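Metallocarboxypeptidase (PDB 3DWC) probably releases C-terminal amino acids other than proline from peptides, as a metal-dependent carboxypeptidase of the M32 family. Local coordinates at residues L201-F207 against F326-F332. Numbering follows the deposited sequence.
Sequences LEPKGPF and FGDQPAF
Gln329 reaches the backbone of Lys204 because its CG lies between its own backbone N and carbonyl carbon (chi1 50°) and the chain then runs extended, carrying the amide across to the facing loop. There OE1 and an N-H of NE2 lie side by side, so one amide pairs with both the backbone N-H and C=O of Lys204. Lys204 N donates to Gln329 OE1 at 2.9 Å, almost straight and directed at a lone pair in the carbonyl plane, while Gln329 NE2 returns a bond to Lys204 O at 3.0 Å. The pair of bonds fixes the rotation of the amide. Phe207 turns its edge to the face of Phe326 in a T-shaped pair with planes at 61°; Phe207 CD2 sits 3.9 Å from Phe326 CG. The next ring atom, Phe207 CE2, meets Phe332 CZ at that ring's edge, 3.9 Å away, and Phe258 joins the same aromatic cluster. At the other end, Ala331 CB lies 3.6 Å from Leu201 O, close to Pro203, and Leu201 CD1 rests on Pro330. Asn336 ND2 hydrogen-bonds to the carbonyl O of both Leu201 and Ala331. The contact thus joins the loop between helices 168-196 and 209-222 to the end of helix 312-326 and the loop after it, away from the cobalt site: a side-chain amide satisfies Lys204's backbone in the middle, consistent with setting the alignment, while aromatic and aliphatic contacts hold the two ends.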
# COMPACT_ATOMS: atom_id res chain seq x y z
N LEU B 201 27.22 22.00 24.58
CA LEU B 201 26.31 21.25 25.44
C LEU B 201 25.49 20.30 24.56
O LEU B 201 24.78 20.74 23.63
CB LEU B 201 25.41 22.20 26.20
CG LEU B 201 26.07 23.39 26.90
CD1 LEU B 201 25.03 24.32 27.49
CD2 LEU B 201 27.03 22.92 28.00
N GLU B 202 25.63 19.01 24.83
CA GLU B 202 24.86 18.01 24.14
C GLU B 202 23.42 18.00 24.65
O GLU B 202 23.18 17.98 25.86
CB GLU B 202 25.44 16.61 24.32
CG GLU B 202 26.63 16.33 23.43
CD GLU B 202 26.27 16.35 21.97
OE1 GLU B 202 26.96 17.08 21.23
OE2 GLU B 202 25.30 15.65 21.56
N PRO B 203 22.47 17.99 23.73
CA PRO B 203 21.09 17.79 24.18
C PRO B 203 20.91 16.50 24.99
O PRO B 203 21.40 15.44 24.58
CB PRO B 203 20.31 17.75 22.87
CG PRO B 203 21.16 18.60 21.94
CD PRO B 203 22.54 18.19 22.27
N LYS B 204 20.22 16.60 26.12
CA LYS B 204 19.93 15.44 26.98
C LYS B 204 18.52 14.85 26.83
O LYS B 204 17.53 15.52 27.04
CB LYS B 204 20.21 15.82 28.43
CG LYS B 204 21.72 16.01 28.70
CD LYS B 204 22.03 17.25 29.52
CE LYS B 204 23.33 17.11 30.36
NZ LYS B 204 22.96 16.73 31.76
N GLY B 205 18.45 13.58 26.46
CA GLY B 205 17.18 12.86 26.36
C GLY B 205 16.67 12.32 27.70
O GLY B 205 17.27 12.57 28.74
N PRO B 206 15.54 11.58 27.68
CA PRO B 206 14.75 11.18 26.52
C PRO B 206 14.03 12.31 25.79
O PRO B 206 13.66 13.33 26.39
CB PRO B 206 13.75 10.16 27.07
CG PRO B 206 13.84 10.25 28.56
CD PRO B 206 15.04 11.01 28.95
N PHE B 207 13.87 12.12 24.48
CA PHE B 207 13.05 12.94 23.62
C PHE B 207 11.90 12.05 23.14
O PHE B 207 12.10 11.22 22.24
CB PHE B 207 13.89 13.46 22.46
CG PHE B 207 15.08 14.27 22.91
CD1 PHE B 207 16.36 13.78 22.75
CD2 PHE B 207 14.90 15.48 23.56
CE1 PHE B 207 17.44 14.50 23.19
CE2 PHE B 207 15.99 16.21 24.01
CZ PHE B 207 17.26 15.71 23.82
N PHE B 326 9.98 19.94 23.55
CA PHE B 326 10.65 19.01 24.49
C PHE B 326 10.78 19.56 25.88
O PHE B 326 11.04 18.80 26.81
CB PHE B 326 12.05 18.61 23.99
CG PHE B 326 12.05 17.92 22.65
CD1 PHE B 326 11.28 16.80 22.41
CD2 PHE B 326 12.82 18.39 21.64
CE1 PHE B 326 11.28 16.20 21.15
CE2 PHE B 326 12.82 17.77 20.41
CZ PHE B 326 12.06 16.71 20.17
N GLY B 327 10.61 20.87 26.04
CA GLY B 327 10.83 21.50 27.34
C GLY B 327 12.23 22.08 27.37
O GLY B 327 13.12 21.60 26.67
N ASP B 328 12.41 23.14 28.17
CA ASP B 328 13.68 23.86 28.18
C ASP B 328 14.84 23.07 28.80
O ASP B 328 14.66 22.36 29.81
CB ASP B 328 13.58 25.20 28.94
CG ASP B 328 14.55 26.27 28.41
OD1 ASP B 328 14.45 27.40 28.89
OD2 ASP B 328 15.38 26.01 27.51
N GLN B 329 16.02 23.26 28.23
CA GLN B 329 17.26 22.80 28.84
C GLN B 329 18.37 23.63 28.27
O GLN B 329 18.17 24.25 27.24
CB GLN B 329 17.50 21.30 28.59
CG GLN B 329 17.38 20.83 27.16
CD GLN B 329 17.89 19.42 26.99
OE1 GLN B 329 19.09 19.22 26.80
NE2 GLN B 329 16.99 18.43 27.04
N PRO B 330 19.53 23.71 28.95
CA PRO B 330 20.64 24.58 28.58
C PRO B 330 21.15 24.42 27.14
O PRO B 330 21.47 25.40 26.50
CB PRO B 330 21.72 24.19 29.59
CG PRO B 330 20.95 23.77 30.78
CD PRO B 330 19.82 23.00 30.22
N ALA B 331 21.15 23.19 26.62
CA ALA B 331 21.55 22.92 25.24
C ALA B 331 20.74 23.68 24.20
O ALA B 331 21.23 23.88 23.09
CB ALA B 331 21.45 21.39 24.94
N PHE B 332 19.50 24.07 24.55
CA PHE B 332 18.53 24.63 23.57
C PHE B 332 18.61 26.15 23.39
O PHE B 332 17.66 26.90 23.70
CB PHE B 332 17.10 24.26 23.93
CG PHE B 332 16.76 22.78 23.82
CD1 PHE B 332 17.58 21.87 23.13
CD2 PHE B 332 15.59 22.32 24.39
CE1 PHE B 332 17.24 20.56 23.03
CE2 PHE B 332 15.24 20.96 24.29
CZ PHE B 332 16.09 20.08 23.60